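Local coordinates for protein 5'-nucleotidase SURE (Aquifex aeolicus, PDB 2WQK) that probably removes phosphate from nucleoside 5'-monophosphates, working with one divalent metal cation per subunit as a member of the SurE nucleotidase family, at residues R29-L39 against D60-T68; I172-R183 against D217-V228. All blocks are in the same frame, centred on the assembly; numbering follows the deposited sequence. Where two conformers were deposited one is given.

Interaction 1 of 2, residues R29-L39 against D60-T68; sequences RVVVVAPDRNL and DFYTVIDGT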
loop_
_atom_site.group_PDB
_atom_site.type_symbol
_atom_site.label_atom_id
_atom_site.label_comp_id
_atom_site.label_asym_id
_atom_site.label_seq_id
_atom_site.Cartn_x
_atom_site.Cartn_y
_atom_site.Cartn_z
ATOM N N ARG A 29 -4.460 12.643 -33.292
ATOM C CA ARG A 29 -5.175 11.579 -32.602
ATOM C C ARG A 29 -4.549 11.358 -31.249
ATOM O O ARG A 29 -3.343 11.178 -31.144
ATOM C CB ARG A 29 -5.117 10.276 -33.353
ATOM C CG ARG A 29 -5.891 9.153 -32.676
ATOM C CD ARG A 29 -5.604 7.810 -33.334
ATOM N NE ARG A 29 -5.869 7.858 -34.775
ATOM C CZ ARG A 29 -7.092 7.776 -35.319
ATOM N NH1 ARG A 29 -8.163 7.586 -34.558
ATOM N NH2 ARG A 29 -7.226 7.838 -36.641
ATOM N N VAL A 30 -5.411 11.400 -30.227
ATOM C CA VAL A 30 -4.953 11.229 -28.841
ATOM C C VAL A 30 -5.285 9.813 -28.444
ATOM O O VAL A 30 -6.453 9.435 -28.411
ATOM C CB VAL A 30 -5.650 12.206 -27.843
ATOM C CG1 VAL A 30 -5.004 12.055 -26.483
ATOM C CG2 VAL A 30 -5.604 13.670 -28.376
ATOM N N VAL A 31 -4.252 9.055 -28.055
ATOM C CA VAL A 31 -4.448 7.706 -27.558
ATOM C C VAL A 31 -4.085 7.755 -26.084
ATOM O O VAL A 31 -2.933 8.038 -25.736
ATOM C CB VAL A 31 -3.580 6.671 -28.313
ATOM C CG1 VAL A 31 -3.740 5.259 -27.709
ATOM C CG2 VAL A 31 -3.958 6.678 -29.838
ATOM N N VAL A 32 -5.079 7.507 -25.249
ATOM C CA VAL A 32 -4.876 7.570 -23.783
ATOM C C VAL A 32 -4.659 6.170 -23.252
ATOM O O VAL A 32 -5.441 5.252 -23.524
ATOM C CB VAL A 32 -6.089 8.145 -23.048
ATOM C CG1 VAL A 32 -6.042 7.974 -21.500
ATOM C CG2 VAL A 32 -6.251 9.605 -23.415
ATOM N N VAL A 33 -3.618 6.036 -22.429
ATOM C CA VAL A 33 -3.431 4.810 -21.638
ATOM C C VAL A 33 -3.035 5.348 -20.255
ATOM O O VAL A 33 -1.984 5.996 -20.124
ATOM C CB VAL A 33 -2.321 3.887 -22.215
ATOM C CG1 VAL A 33 -2.212 2.600 -21.406
ATOM C CG2 VAL A 33 -2.621 3.579 -23.697
ATOM N N ALA A 34 -3.887 5.112 -19.268
ATOM C CA ALA A 34 -3.644 5.746 -17.953
ATOM C C ALA A 34 -4.028 4.794 -16.800
ATOM O O ALA A 34 -4.830 3.858 -16.968
ATOM C CB ALA A 34 -4.430 7.049 -17.854
ATOM N N PRO A 35 -3.441 5.030 -15.621
ATOM C CA PRO A 35 -3.793 4.186 -14.490
ATOM C C PRO A 35 -5.280 4.259 -14.108
ATOM O O PRO A 35 -5.967 5.238 -14.415
ATOM C CB PRO A 35 -2.921 4.743 -13.337
ATOM C CG PRO A 35 -1.801 5.527 -14.013
ATOM C CD PRO A 35 -2.463 6.080 -15.288
ATOM N N ASP A 36 -5.767 3.238 -13.411
ATOM C CA ASP A 36 -7.151 3.230 -12.954
ATOM C C ASP A 36 -7.341 3.891 -11.558
ATOM O O ASP A 36 -8.411 3.824 -10.984
ATOM C CB ASP A 36 -7.688 1.805 -12.908
ATOM C CG ASP A 36 -7.108 1.014 -11.757
ATOM O OD1 ASP A 36 -5.924 1.263 -11.442
ATOM O OD2 ASP A 36 -7.838 0.151 -11.205
ATOM N N ARG A 37 -6.274 4.498 -11.015
ATOM C CA ARG A 37 -6.260 5.047 -9.654
ATOM C C ARG A 37 -5.116 6.040 -9.570
ATOM O O ARG A 37 -4.219 6.081 -10.402
ATOM C CB ARG A 37 -6.064 3.973 -8.582
ATOM C CG ARG A 37 -4.705 3.297 -8.605
ATOM C CD ARG A 37 -4.694 1.931 -7.893
ATOM N NE ARG A 37 -5.490 0.925 -8.602
ATOM C CZ ARG A 37 -5.795 -0.284 -8.135
ATOM N NH1 ARG A 37 -5.415 -0.661 -6.917
ATOM N NH2 ARG A 37 -6.495 -1.107 -8.883
ATOM N N ASN A 38 -5.134 6.849 -8.531
ATOM C CA ASN A 38 -4.092 7.821 -8.322
ATOM C C ASN A 38 -2.872 7.153 -7.698
ATOM O O ASN A 38 -2.948 6.624 -6.563
ATOM C CB ASN A 38 -4.600 8.924 -7.394
ATOM C CG ASN A 38 -3.733 10.122 -7.401
ATOM O OD1 ASN A 38 -2.529 9.995 -7.356
ATOM N ND2 ASN A 38 -4.340 11.328 -7.509
ATOM N N LEU A 39 -1.749 7.220 -8.400
ATOM C CA LEU A 39 -0.487 6.568 -7.941
ATOM C C LEU A 39 0.577 7.559 -7.485
ATOM O O LEU A 39 1.767 7.206 -7.328
ATOM C CB LEU A 39 0.098 5.640 -9.007
ATOM C CG LEU A 39 -0.788 4.448 -9.375
ATOM C CD1 LEU A 39 -0.232 3.709 -10.627
ATOM C CD2 LEU A 39 -1.020 3.445 -8.229
ATOM N N ASP A 60 -9.616 4.400 -28.469
ATOM C CA ASP A 60 -8.338 5.050 -28.156
ATOM C C ASP A 60 -8.244 5.515 -26.691
ATOM O O ASP A 60 -7.571 6.502 -26.427
ATOM C CB ASP A 60 -8.091 6.260 -29.064
ATOM C CG ASP A 60 -7.886 5.871 -30.510
ATOM O OD1 ASP A 60 -7.371 4.767 -30.745
ATOM O OD2 ASP A 60 -8.229 6.713 -31.384
ATOM N N PHE A 61 -8.910 4.823 -25.772
ATOM C CA PHE A 61 -8.906 5.250 -24.367
ATOM C C PHE A 61 -8.886 3.985 -23.508
ATOM O O PHE A 61 -9.886 3.242 -23.432
ATOM C CB PHE A 61 -10.123 6.136 -24.119
ATOM C CG PHE A 61 -10.058 6.960 -22.889
ATOM C CD1 PHE A 61 -10.090 8.337 -22.941
ATOM C CD2 PHE A 61 -9.962 6.368 -21.654
ATOM C CE1 PHE A 61 -10.013 9.103 -21.790
ATOM C CE2 PHE A 61 -9.938 7.155 -20.495
ATOM C CZ PHE A 61 -9.950 8.492 -20.567
ATOM N N TYR A 62 -7.738 3.754 -22.872
ATOM C CA TYR A 62 -7.486 2.501 -22.151
ATOM C C TYR A 62 -7.006 2.804 -20.751
ATOM O O TYR A 62 -6.398 3.848 -20.497
ATOM C CB TYR A 62 -6.381 1.713 -22.823
ATOM C CG TYR A 62 -6.777 1.209 -24.180
ATOM C CD1 TYR A 62 -7.274 -0.097 -24.341
ATOM C CD2 TYR A 62 -6.661 2.034 -25.289
ATOM C CE1 TYR A 62 -7.655 -0.553 -25.611
ATOM C CE2 TYR A 62 -7.074 1.592 -26.552
ATOM C CZ TYR A 62 -7.545 0.297 -26.703
ATOM O OH TYR A 62 -7.931 -0.108 -27.976
ATOM N N THR A 63 -7.305 1.889 -19.845
ATOM C CA THR A 63 -6.714 1.983 -18.519
ATOM C C THR A 63 -5.946 0.718 -18.198
ATOM O O THR A 63 -6.348 -0.394 -18.563
ATOM C CB THR A 63 -7.770 2.250 -17.413
ATOM O OG1 THR A 63 -7.114 2.472 -16.149
ATOM C CG2 THR A 63 -8.849 1.135 -17.279
ATOM N N VAL A 64 -4.839 0.921 -17.473
ATOM C CA VAL A 64 -4.036 -0.176 -16.973
ATOM C C VAL A 64 -4.307 -0.268 -15.450
ATOM O O VAL A 64 -4.074 0.677 -14.686
ATOM C CB VAL A 64 -2.506 -0.005 -17.242
ATOM C CG1 VAL A 64 -1.751 -1.243 -16.725
ATOM C CG2 VAL A 64 -2.202 0.204 -18.726
ATOM N N ILE A 65 -4.858 -1.401 -15.038
ATOM C CA ILE A 65 -5.278 -1.590 -13.663
ATOM C C ILE A 65 -4.043 -1.691 -12.745
ATOM O O ILE A 65 -3.210 -2.562 -12.908
ATOM C CB ILE A 65 -6.177 -2.847 -13.518
ATOM C CG1 ILE A 65 -7.379 -2.742 -14.490
ATOM C CG2 ILE A 65 -6.645 -2.970 -12.067
ATOM C CD1 ILE A 65 -8.208 -1.527 -14.291
ATOM N N ASP A 66 -3.919 -0.711 -11.855
ATOM C CA ASP A 66 -2.748 -0.556 -10.994
ATOM C C ASP A 66 -1.436 -0.417 -11.808
ATOM O O ASP A 66 -0.341 -0.752 -11.338
ATOM C CB ASP A 66 -2.673 -1.699 -9.970
ATOM C CG ASP A 66 -1.790 -1.353 -8.805
ATOM O OD1 ASP A 66 -1.659 -0.154 -8.497
ATOM O OD2 ASP A 66 -1.178 -2.283 -8.229
ATOM N N GLY A 67 -1.530 0.153 -13.017
ATOM C CA GLY A 67 -0.374 0.351 -13.899
ATOM C C GLY A 67 0.285 1.685 -13.631
ATOM O O GLY A 67 -0.378 2.717 -13.595
ATOM N N THR A 68 1.597 1.687 -13.424
ATOM C CA THR A 68 2.336 2.968 -13.273
ATOM C C THR A 68 2.364 3.723 -14.623
ATOM O O THR A 68 2.121 3.107 -15.687
ATOM C CB THR A 68 3.776 2.725 -12.854
ATOM O OG1 THR A 68 4.425 1.923 -13.850
ATOM C CG2 THR A 68 3.820 2.026 -11.438
HETATM O O HOH W 1 -8.466 9.143 -26.560
#
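Parallel strand pairing in the mixed sheet of the SurE fold joins V32-P35 to F61-V64, and the loop after each strand extends the contact. V32 N gives a straight bond to D60 O at 2.9 Å (N-H...O 169°), and Y62 N, A34 N and V64 N carry the pairing onward. On the face with A34 and T63, V32 CG1 sits 4.0 Å from the F61 ring centroid, almost on the ring normal, a CH-pi contact; helix 15-24 packs on this face. On the other, V33 CG1 meets V64 CG2 at 3.6 Å beneath helix 69-80. With T63 OG1 anti to the backbone N (chi1 -174°), the hydroxyl turns back to donate to A34 O at 2.8 Å, and V64 N reaches the same oxygen from the opposite face of the carbonyl. Beyond the C-terminal ends of the two strands V64-G67 makes a type II turn, and L39 packs on D9, a predicted metal ligand, near the bound sodium. D36 OD1 takes D66 N at 2.8 Å from above its carboxylate plane (N-H...O 173°). R37 grips D36 side-on, NE to OD1 at 2.9 Å and NH2 to OD2, which fixes the carboxylate's rotation, while D66 CB lies over the guanidinium face. In one of its two modelled conformers, so less certain, R29 NH1 reaches D60 OD2 at 3.3 Å.

Interaction 2 of 2, residues I172-R183 against D217-V228; sequences IKGIKVTRQGKR and DYWAVLNGYVSV
K173 and K176 hold the Y225 ring between them, K173 CB over one face and K176 CD over the other, each 3.9 Å from the centroid in a CH-pi contact. The ring stands at the start of a parallel pairing at the edge of the main sheet within this chain, whose firm bridges run from I175-V226 to V177-V228. K176 N to V226 O at 2.8 Å and V228 N to K176 O are two of its bonds. On the face away from Y225, I175 CG2 packs against V228 CG2 at 3.7 Å, with helix 135-152 behind. Extended beyond CG, the K173 chain carries NZ to N223 O at 2.7 Å, just where a Schellman motif with G224 at C-prime ends helix 217-222. Between helix and strand, chi1 of 58° sets T178 OG1 2.7 Å from S227 OG in a hydrogen bond, while T178 CG2 rests on A220 CB at 3.7 Å. At the helix start D217 N bonds R179 O, and D217 OD1 is gripped from opposite faces of its plane by G181 N at 2.9 Å and by Y218 N. Replacing D217 with an alanine would probably leave G181 N and G100 N without their acceptors and weaken the tie between the helix start and residues 179-181. Farther out, R183 NH2 forms a salt bridge with D102 OD1, and R183 NH1 another with E114 OE1 of the third subunit.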
loop_
_atom_site.group_PDB
_atom_site.type_symbol
_atom_site.label_atom_id
_atom_site.label_comp_id
_atom_site.label_asym_id
_atom_site.label_seq_id
_atom_site.Cartn_x
_atom_site.Cartn_y
_atom_site.Cartn_z
ATOM N N ILE A 172 -2.001 34.376 -18.258
ATOM C CA ILE A 172 -0.626 33.825 -18.267
ATOM C C ILE A 172 0.285 34.887 -18.885
ATOM O O ILE A 172 -0.026 35.432 -19.965
ATOM C CB ILE A 172 -0.559 32.537 -19.112
ATOM C CG1 ILE A 172 -1.376 31.423 -18.459
ATOM C CG2 ILE A 172 0.920 32.105 -19.349
ATOM C CD1 ILE A 172 -0.700 30.728 -17.244
ATOM N N LYS A 173 1.405 35.181 -18.230
ATOM C CA LYS A 173 2.245 36.274 -18.674
ATOM C C LYS A 173 3.115 35.925 -19.867
ATOM O O LYS A 173 3.539 36.810 -20.622
ATOM C CB LYS A 173 3.109 36.818 -17.542
ATOM C CG LYS A 173 2.368 37.363 -16.363
ATOM C CD LYS A 173 3.337 38.158 -15.502
ATOM C CE LYS A 173 2.793 38.482 -14.144
ATOM N NZ LYS A 173 3.982 38.681 -13.259
ATOM N N GLY A 174 3.430 34.636 -20.013
ATOM C CA GLY A 174 4.281 34.220 -21.085
ATOM C C GLY A 174 4.800 32.838 -20.721
ATOM O O GLY A 174 4.381 32.263 -19.723
ATOM N N ILE A 175 5.691 32.372 -21.569
ATOM C CA ILE A 175 6.369 31.067 -21.397
ATOM C C ILE A 175 7.853 31.369 -21.292
ATOM O O ILE A 175 8.420 32.082 -22.131
ATOM C CB ILE A 175 6.077 30.137 -22.612
ATOM C CG1 ILE A 175 4.555 29.893 -22.774
ATOM C CG2 ILE A 175 6.852 28.781 -22.526
ATOM C CD1 ILE A 175 4.190 29.115 -24.009
ATOM N N LYS A 176 8.495 30.760 -20.288
ATOM C CA LYS A 176 9.917 30.882 -20.065
ATOM C C LYS A 176 10.591 29.506 -20.044
ATOM O O LYS A 176 10.104 28.588 -19.409
ATOM C CB LYS A 176 10.179 31.560 -18.715
ATOM C CG LYS A 176 9.762 33.043 -18.678
ATOM C CD LYS A 176 9.988 33.638 -17.317
ATOM C CE LYS A 176 11.451 33.860 -17.029
ATOM N NZ LYS A 176 12.168 34.727 -18.026
ATOM N N VAL A 177 11.723 29.446 -20.710
ATOM C CA VAL A 177 12.659 28.333 -20.581
ATOM C C VAL A 177 13.405 28.527 -19.250
ATOM O O VAL A 177 13.938 29.604 -18.986
ATOM C CB VAL A 177 13.637 28.284 -21.760
ATOM C CG1 VAL A 177 14.761 27.236 -21.526
ATOM C CG2 VAL A 177 12.869 28.058 -23.066
ATOM N N THR A 178 13.430 27.483 -18.422
ATOM C CA THR A 178 13.885 27.567 -17.038
ATOM C C THR A 178 14.857 26.399 -16.720
ATOM O O THR A 178 14.913 25.392 -17.442
ATOM C CB THR A 178 12.695 27.452 -16.070
ATOM O OG1 THR A 178 12.033 26.216 -16.301
ATOM C CG2 THR A 178 11.708 28.639 -16.234
ATOM N N ARG A 179 15.648 26.593 -15.665
ATOM C CA ARG A 179 16.386 25.491 -15.055
ATOM C C ARG A 179 15.637 24.902 -13.866
ATOM O O ARG A 179 14.798 25.547 -13.255
ATOM C CB ARG A 179 17.790 25.957 -14.607
ATOM C CG ARG A 179 17.834 26.966 -13.477
ATOM C CD ARG A 179 19.254 27.304 -13.075
ATOM N NE ARG A 179 19.276 28.190 -11.901
ATOM C CZ ARG A 179 19.187 29.490 -11.940
ATOM N NH1 ARG A 179 19.016 30.101 -13.099
ATOM N NH2 ARG A 179 19.233 30.182 -10.778
ATOM N N GLN A 180 16.011 23.677 -13.496
ATOM C CA GLN A 180 15.509 23.047 -12.291
ATOM C C GLN A 180 16.010 23.856 -11.081
ATOM O O GLN A 180 17.202 24.004 -10.886
ATOM C CB GLN A 180 16.071 21.619 -12.186
ATOM C CG GLN A 180 15.611 20.827 -10.960
ATOM C CD GLN A 180 16.335 19.519 -10.854
ATOM O OE1 GLN A 180 17.486 19.420 -11.235
ATOM N NE2 GLN A 180 15.668 18.519 -10.306
ATOM N N GLY A 181 15.103 24.331 -10.245
ATOM C CA GLY A 181 15.480 25.066 -9.052
ATOM C C GLY A 181 15.846 24.103 -7.934
ATOM O O GLY A 181 15.761 22.897 -8.067
ATOM N N LYS A 182 16.264 24.655 -6.806
ATOM C CA LYS A 182 16.511 23.836 -5.615
ATOM C C LYS A 182 15.149 23.371 -5.001
ATOM O O LYS A 182 14.343 22.682 -5.651
ATOM C CB LYS A 182 17.427 24.604 -4.623
ATOM C CG LYS A 182 18.855 24.861 -5.177
ATOM C CD LYS A 182 19.838 25.622 -4.217
ATOM C CE LYS A 182 21.201 25.809 -4.906
ATOM N NZ LYS A 182 22.222 26.395 -3.989
ATOM N N ARG A 183 14.944 23.601 -3.718
ATOM C CA ARG A 183 13.614 23.596 -3.150
ATOM C C ARG A 183 13.335 24.999 -2.636
ATOM O O ARG A 183 14.111 25.550 -1.880
ATOM C CB ARG A 183 13.493 22.564 -2.036
ATOM C CG ARG A 183 13.194 21.174 -2.545
ATOM C CD ARG A 183 13.730 20.123 -1.630
ATOM N NE ARG A 183 13.419 18.789 -2.139
ATOM C CZ ARG A 183 14.014 17.659 -1.745
ATOM N NH1 ARG A 183 14.968 17.709 -0.830
ATOM N NH2 ARG A 183 13.670 16.504 -2.302
ATOM N N ASP A 217 12.528 27.218 -12.505
ATOM C CA ASP A 217 11.143 26.795 -12.675
ATOM C C ASP A 217 10.214 27.419 -11.627
ATOM O O ASP A 217 9.146 27.959 -11.955
ATOM C CB ASP A 217 11.038 25.247 -12.736
ATOM C CG ASP A 217 11.740 24.485 -11.578
ATOM O OD1 ASP A 217 12.303 25.109 -10.642
ATOM O OD2 ASP A 217 11.633 23.216 -11.651
ATOM N N TYR A 218 10.635 27.384 -10.374
ATOM C CA TYR A 218 9.820 27.956 -9.290
ATOM C C TYR A 218 9.554 29.434 -9.544
ATOM O O TYR A 218 8.408 29.905 -9.430
ATOM C CB TYR A 218 10.545 27.862 -7.953
ATOM C CG TYR A 218 10.654 26.517 -7.334
ATOM C CD1 TYR A 218 9.595 25.963 -6.652
ATOM C CD2 TYR A 218 11.856 25.822 -7.378
ATOM C CE1 TYR A 218 9.717 24.704 -6.027
ATOM C CE2 TYR A 218 11.973 24.612 -6.782
ATOM C CZ TYR A 218 10.912 24.067 -6.085
ATOM O OH TYR A 218 11.101 22.828 -5.527
ATOM N N TRP A 219 10.601 30.186 -9.868
ATOM C CA TRP A 219 10.401 31.656 -10.039
ATOM C C TRP A 219 9.401 31.924 -11.144
ATOM O O TRP A 219 8.516 32.785 -11.010
ATOM C CB TRP A 219 11.729 32.372 -10.331
ATOM C CG TRP A 219 11.623 33.871 -10.383
ATOM C CD1 TRP A 219 11.932 34.744 -9.371
ATOM C CD2 TRP A 219 11.168 34.673 -11.486
ATOM N NE1 TRP A 219 11.675 36.028 -9.789
ATOM C CE2 TRP A 219 11.231 36.019 -11.079
ATOM C CE3 TRP A 219 10.732 34.389 -12.783
ATOM C CZ2 TRP A 219 10.823 37.059 -11.898
ATOM C CZ3 TRP A 219 10.340 35.446 -13.610
ATOM C CH2 TRP A 219 10.403 36.755 -13.166
ATOM N N ALA A 220 9.497 31.185 -12.250
ATOM C CA ALA A 220 8.630 31.441 -13.409
ATOM C C ALA A 220 7.178 31.283 -12.982
ATOM O O ALA A 220 6.357 32.199 -13.200
ATOM C CB ALA A 220 8.985 30.468 -14.569
ATOM N N VAL A 221 6.820 30.151 -12.381
ATOM C CA VAL A 221 5.412 29.895 -12.050
ATOM C C VAL A 221 4.910 30.804 -10.921
ATOM O O VAL A 221 3.740 31.217 -10.949
ATOM C CB VAL A 221 5.127 28.406 -11.769
ATOM C CG1 VAL A 221 5.349 27.599 -13.056
ATOM C CG2 VAL A 221 5.963 27.874 -10.614
ATOM N N LEU A 222 5.771 31.113 -9.956
ATOM C CA LEU A 222 5.409 32.028 -8.855
ATOM C C LEU A 222 5.052 33.413 -9.391
ATOM O O LEU A 222 4.284 34.174 -8.746
ATOM C CB LEU A 222 6.544 32.124 -7.824
ATOM C CG LEU A 222 6.614 30.969 -6.815
ATOM C CD1 LEU A 222 8.009 30.889 -6.111
ATOM C CD2 LEU A 222 5.439 31.051 -5.773
ATOM N N ASN A 223 5.644 33.771 -10.527
ATOM C CA ASN A 223 5.435 35.073 -11.154
ATOM C C ASN A 223 4.500 35.059 -12.358
ATOM O O ASN A 223 4.444 36.038 -13.115
ATOM C CB ASN A 223 6.782 35.688 -11.496
ATOM C CG ASN A 223 7.531 36.164 -10.233
ATOM O OD1 ASN A 223 7.262 37.288 -9.740
ATOM N ND2 ASN A 223 8.431 35.328 -9.675
ATOM N N GLY A 224 3.767 33.960 -12.554
ATOM C CA GLY A 224 2.715 33.918 -13.568
ATOM C C GLY A 224 3.132 33.538 -14.971
ATOM O O GLY A 224 2.388 33.720 -15.921
ATOM N N TYR A 225 4.317 32.928 -15.096
ATOM C CA TYR A 225 4.802 32.436 -16.367
ATOM C C TYR A 225 4.755 30.891 -16.368
ATOM O O TYR A 225 4.963 30.244 -15.338
ATOM C CB TYR A 225 6.256 32.829 -16.567
ATOM C CG TYR A 225 6.473 34.307 -16.679
ATOM C CD1 TYR A 225 6.400 34.922 -17.900
ATOM C CD2 TYR A 225 6.814 35.043 -15.569
ATOM C CE1 TYR A 225 6.607 36.326 -18.013
ATOM C CE2 TYR A 225 7.021 36.412 -15.661
ATOM C CZ TYR A 225 6.926 37.033 -16.884
ATOM O OH TYR A 225 7.126 38.412 -16.937
ATOM N N VAL A 226 4.559 30.331 -17.550
ATOM C CA VAL A 226 4.777 28.901 -17.771
ATOM C C VAL A 226 6.283 28.655 -17.693
ATOM O O VAL A 226 7.092 29.449 -18.195
ATOM C CB VAL A 226 4.258 28.456 -19.139
ATOM C CG1 VAL A 226 4.570 26.973 -19.387
ATOM C CG2 VAL A 226 2.747 28.711 -19.201
ATOM N N SER A 227 6.652 27.558 -17.011
ATOM C CA SER A 227 8.027 27.092 -16.949
ATOM C C SER A 227 8.200 25.888 -17.858
ATOM O O SER A 227 7.463 24.919 -17.714
ATOM C CB SER A 227 8.327 26.625 -15.522
ATOM O OG SER A 227 9.525 25.877 -15.459
ATOM N N VAL A 228 9.221 25.935 -18.711
ATOM C CA VAL A 228 9.602 24.766 -19.517
ATOM C C VAL A 228 11.084 24.489 -19.247
ATOM O O VAL A 228 11.930 25.276 -19.627
ATOM C CB VAL A 228 9.386 24.994 -21.028
ATOM C CG1 VAL A 228 9.790 23.741 -21.797
ATOM C CG2 VAL A 228 7.930 25.455 -21.369
HETATM O O HOH W 2 5.126 38.687 -10.550
HETATM O O HOH W 3 7.133 39.600 -14.089
#

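In the fold
Both interactions contain a parallel strand pair of one mixed sheet, on opposite sides of the chain's centre, their centres 28 Å apart with no touch between them. Interaction 1 is the more buried: valines lie between helices 15-24 and 69-80, and charged groups gather at the two ends of the pairing. Interaction 2, at the outermost strand within the chain, is partly exposed; lysine chains flank its aromatic ring, and a short helix packs beside the strand pair, tied to 172-183 by a backbone bond from its first residue and by one carboxylate. Interaction 1 nears the sodium site and touches the second subunit through I65 alone; in interaction 2 several residues, among them V177, Q180 and R183, meet the third.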